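Local atomic coordinates of Sts-2 protein (Mus musculus, PDB entry 3D4I), a protein that interferes with CBL-mediated down-regulation of receptor-type tyrosine kinases, promotes surface accumulation of activated receptors such as T-cell receptors, and here contributes its acid-dependent histidine phosphatase domain. Residues Thr139-Leu143 / Glu144-Glu148; Pro159-Arg163 / Cys164-Pro168. All coordinates share one frame; numbering follows the deposited sequence. Where two conformers were deposited one is given.

In the fold
The two contacts, a helix start and a 3-10 turn, both belong to the histidine phosphatase domain, and they come in series along the chain. Contact 1, residues 139-148, is where the loop after strand 119-121 runs into helix 143-148; contact 2, residues 159-168, is a turn in the loop that leads from that helix to helix 172-187. Their centres lie about 16 Å apart, and each is 16 to 17 Å from the centre of the chain. They meet through packing: Phe140 lies against Arg163 and Leu166, and the end of the Arg163 side chain approaches Leu141 and Leu143. The two thus pack against each other within the long connection between strand 119-121 and helix 172-187.

Contact 1. Residues Thr139-Leu143 / Glu144-Glu148; sequences TFLTL and EELKE
Thr142 and Glu145 grip each other in a capping box at the start of helix 143-148. Glu145 N donates to Thr142 OG1 over 3.3 Å. In return Thr142 N donates to Glu145 OE1 over 3.1 Å, in a nearly straight bond. It arrives from above the carboxylate plane, 41° out of it. Threonine suits this N-cap because its short side chain brings a hydroxyl to an amide of the first helical turn; with chi1 at 48°, OG1 sits between the backbone N and the carbonyl carbon, within reach of Glu145 N. Glutamate has the length for the return bond: CG lies beside its own backbone N (chi1 -79°), and the chain runs on extended past the hydroxyl, which carries OE1 to Thr142 N. Behind the box the helical bonds begin: Leu146 N donates to Thr142 O over 2.9 Å, and Lys147 N to Leu143 O.

On the buried side, Leu141, in the conformer described, crosses Leu146 at about a right angle, methyl against methyl. These branched apolar side chains suit the inner face, where Leu141 also touches Leu98 and Leu146 touches Val101, both of helix 98-111. Further out, a water donates to both Phe140 O and Glu145 OE1, tying the carboxylate to the incoming loop, while Ser55 is hydrogen-bonded to OE2. Were Glu145 replaced by an alanine, Thr142 N would probably lose its acceptor, Ser55 its partner, and the water its link to the helix. Two donors on OE1, Ser55 at OE2 and the nearby N-terminal end of the helix are all likely to favour a negatively charged carboxylate here.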
# COMPACT_ATOMS: atom_id res chain seq x y z
N THR A 139 4.96 -6.29 -27.85
CA THR A 139 5.01 -5.05 -27.11
C THR A 139 5.60 -5.15 -25.69
O THR A 139 5.59 -4.18 -24.95
CB THR A 139 3.62 -4.31 -27.18
OG1 THR A 139 3.82 -2.91 -27.38
CG2 THR A 139 2.74 -4.57 -25.94
N PHE A 140 6.16 -6.31 -25.33
CA PHE A 140 6.95 -6.39 -24.10
C PHE A 140 8.14 -5.43 -24.21
O PHE A 140 8.68 -5.19 -25.31
CB PHE A 140 7.50 -7.80 -23.85
CG PHE A 140 6.45 -8.88 -23.71
CD1 PHE A 140 5.32 -8.68 -22.93
CD2 PHE A 140 6.63 -10.12 -24.33
CE1 PHE A 140 4.36 -9.67 -22.81
CE2 PHE A 140 5.68 -11.13 -24.20
CZ PHE A 140 4.54 -10.91 -23.44
N LEU A 141 8.55 -4.87 -23.08
CA LEU A 141 9.86 -4.23 -23.01
C LEU A 141 10.94 -5.24 -23.33
O LEU A 141 10.88 -6.39 -22.88
CB LEU A 141 10.08 -3.63 -21.61
CG LEU A 141 9.54 -2.26 -21.23
CD1 LEU A 141 8.14 -2.37 -20.71
CD2 LEU A 141 10.45 -1.66 -20.17
N THR A 142 11.92 -4.83 -24.14
CA THR A 142 13.05 -5.68 -24.45
C THR A 142 13.92 -5.71 -23.21
O THR A 142 13.79 -4.84 -22.34
CB THR A 142 13.89 -5.11 -25.64
OG1 THR A 142 14.13 -3.72 -25.41
CG2 THR A 142 13.15 -5.27 -26.96
N LEU A 143 14.81 -6.69 -23.13
CA LEU A 143 15.76 -6.78 -22.02
C LEU A 143 16.66 -5.55 -21.90
O LEU A 143 17.01 -5.12 -20.78
CB LEU A 143 16.59 -8.06 -22.13
CG LEU A 143 15.80 -9.37 -22.23
CD1 LEU A 143 16.69 -10.59 -22.36
CD2 LEU A 143 14.86 -9.55 -21.05
N GLU A 144 17.01 -4.96 -23.05
CA GLU A 144 17.82 -3.74 -23.09
C GLU A 144 17.06 -2.56 -22.49
O GLU A 144 17.61 -1.81 -21.68
CB GLU A 144 18.31 -3.44 -24.52
CG GLU A 144 19.32 -4.46 -25.03
CD GLU A 144 20.29 -3.90 -26.07
OE1 GLU A 144 19.89 -3.02 -26.88
OE2 GLU A 144 21.47 -4.35 -26.07
N GLU A 145 15.79 -2.43 -22.89
CA GLU A 145 14.89 -1.41 -22.34
C GLU A 145 14.69 -1.57 -20.83
O GLU A 145 14.66 -0.57 -20.10
CB GLU A 145 13.54 -1.44 -23.08
CG GLU A 145 13.59 -0.73 -24.43
CD GLU A 145 12.42 -1.03 -25.34
OE1 GLU A 145 11.53 -1.86 -25.00
OE2 GLU A 145 12.39 -0.43 -26.43
N LEU A 146 14.56 -2.81 -20.37
CA LEU A 146 14.51 -3.08 -18.93
C LEU A 146 15.81 -2.69 -18.21
O LEU A 146 15.75 -2.07 -17.16
CB LEU A 146 14.12 -4.54 -18.65
CG LEU A 146 12.67 -4.91 -19.01
CD1 LEU A 146 12.49 -6.42 -19.03
CD2 LEU A 146 11.66 -4.26 -18.07
N LYS A 147 16.97 -3.03 -18.77
CA LYS A 147 18.24 -2.60 -18.14
C LYS A 147 18.43 -1.08 -18.15
O LYS A 147 18.92 -0.51 -17.17
CB LYS A 147 19.48 -3.35 -18.66
CG LYS A 147 20.09 -4.29 -17.60
CD LYS A 147 21.44 -4.90 -17.98
CE LYS A 147 21.75 -6.16 -17.13
NZ LYS A 147 23.10 -6.79 -17.46
N GLU A 148 18.00 -0.43 -19.24
CA GLU A 148 17.91 1.02 -19.30
C GLU A 148 17.14 1.52 -18.09
O GLU A 148 17.57 2.45 -17.39
CB GLU A 148 17.17 1.47 -20.57
CG GLU A 148 17.95 1.46 -21.87
CD GLU A 148 17.07 1.76 -23.11
OE1 GLU A 148 16.10 2.56 -22.99
OE2 GLU A 148 17.35 1.19 -24.19
O HOH W 1 9.75 -2.95 -26.44

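Contact 2. Residues Pro159-Arg163 / Cys164-Pro168; sequences PALPR and CSLMP
Between Pro162 and Leu166 the backbone makes a short 3-10 turn, in which Ser165 N donates to Pro162 O over 2.9 Å and Leu166 N to Arg163 O over 3.2 Å. Such i to i+3 bonds define the 3-10 turn. Proline suits its first position, since it has no amide hydrogen to offer but can still accept through its carbonyl.

Leu161 points toward the turn. Its CG stands opposite the backbone N (chi1 -177°), carried toward residues 164-168, and chi2 (75°) then directs the two methyls to different partners: CD2 meets Leu166 CD2 at 3.6 Å, the side chains slanting past each other, and CD1 presses on Ser165. A branched leucine can serve both, and Leu161 and Leu166 each also touch Arg178 of helix 172-187. The carboxylate of Glu122 accepts from the amides of Ala160 and Leu161, one to each oxygen. Small serine suits the outer side, its OG lying over the ring of Pro162, 3.6 Å from CD. Tightest is the carbon contact of Leu161 CD1 with Ser165 CB, at 3.4 Å.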
# COMPACT_ATOMS: atom_id res chain seq x y z
N PRO A 159 15.49 -18.45 -22.38
CA PRO A 159 14.18 -18.87 -21.87
C PRO A 159 13.75 -20.19 -22.48
O PRO A 159 14.16 -20.51 -23.61
CB PRO A 159 13.24 -17.73 -22.31
CG PRO A 159 13.91 -17.10 -23.49
CD PRO A 159 15.39 -17.23 -23.20
N ALA A 160 12.97 -20.96 -21.72
CA ALA A 160 12.36 -22.20 -22.21
C ALA A 160 11.43 -21.94 -23.39
O ALA A 160 11.34 -22.76 -24.30
CB ALA A 160 11.60 -22.89 -21.09
N LEU A 161 10.72 -20.82 -23.34
CA LEU A 161 9.91 -20.39 -24.46
C LEU A 161 10.23 -18.93 -24.80
O LEU A 161 9.91 -18.02 -24.02
CB LEU A 161 8.41 -20.58 -24.17
CG LEU A 161 7.43 -20.23 -25.30
CD1 LEU A 161 7.41 -21.29 -26.39
CD2 LEU A 161 6.03 -20.04 -24.72
N PRO A 162 10.87 -18.70 -25.96
CA PRO A 162 11.12 -17.35 -26.45
C PRO A 162 9.82 -16.57 -26.66
O PRO A 162 8.80 -17.17 -26.99
CB PRO A 162 11.82 -17.58 -27.79
CG PRO A 162 12.41 -18.97 -27.69
CD PRO A 162 11.41 -19.73 -26.87
N ARG A 163 9.86 -15.26 -26.46
CA ARG A 163 8.63 -14.46 -26.53
C ARG A 163 7.89 -14.58 -27.86
O ARG A 163 6.67 -14.70 -27.87
CB ARG A 163 8.82 -12.99 -26.10
CG ARG A 163 9.82 -12.12 -26.90
CD ARG A 163 11.07 -11.78 -26.07
NE ARG A 163 10.82 -10.90 -24.92
CZ ARG A 163 11.45 -10.96 -23.74
NH1 ARG A 163 12.38 -11.88 -23.49
NH2 ARG A 163 11.12 -10.09 -22.79
N CYS A 164 8.62 -14.63 -28.98
CA CYS A 164 7.95 -14.75 -30.28
C CYS A 164 7.39 -16.17 -30.53
O CYS A 164 6.68 -16.38 -31.51
CB CYS A 164 8.83 -14.25 -31.43
SG CYS A 164 10.30 -15.21 -31.66
N SER A 165 7.68 -17.11 -29.63
CA SER A 165 7.11 -18.46 -29.74
C SER A 165 5.74 -18.60 -29.05
O SER A 165 5.04 -19.60 -29.25
CB SER A 165 8.10 -19.51 -29.24
OG SER A 165 9.37 -19.31 -29.82
N LEU A 166 5.36 -17.58 -28.26
CA LEU A 166 4.02 -17.50 -27.69
C LEU A 166 2.97 -17.35 -28.78
O LEU A 166 3.05 -16.43 -29.60
CB LEU A 166 3.92 -16.33 -26.70
CG LEU A 166 4.42 -16.55 -25.27
CD1 LEU A 166 4.59 -15.22 -24.53
CD2 LEU A 166 3.49 -17.46 -24.49
N MET A 167 2.00 -18.26 -28.78
CA MET A 167 0.98 -18.30 -29.82
C MET A 167 -0.32 -17.66 -29.37
O MET A 167 -0.90 -18.09 -28.39
CB MET A 167 0.72 -19.75 -30.26
CG MET A 167 1.90 -20.44 -30.94
SD MET A 167 2.44 -19.50 -32.38
CE MET A 167 4.06 -20.23 -32.69
N PRO A 168 -0.80 -16.64 -30.11
CA PRO A 168 -2.05 -15.98 -29.73
C PRO A 168 -3.24 -16.93 -29.60
O PRO A 168 -4.16 -16.67 -28.81
CB PRO A 168 -2.28 -14.98 -30.86
CG PRO A 168 -0.92 -14.71 -31.38
CD PRO A 168 -0.23 -16.04 -31.33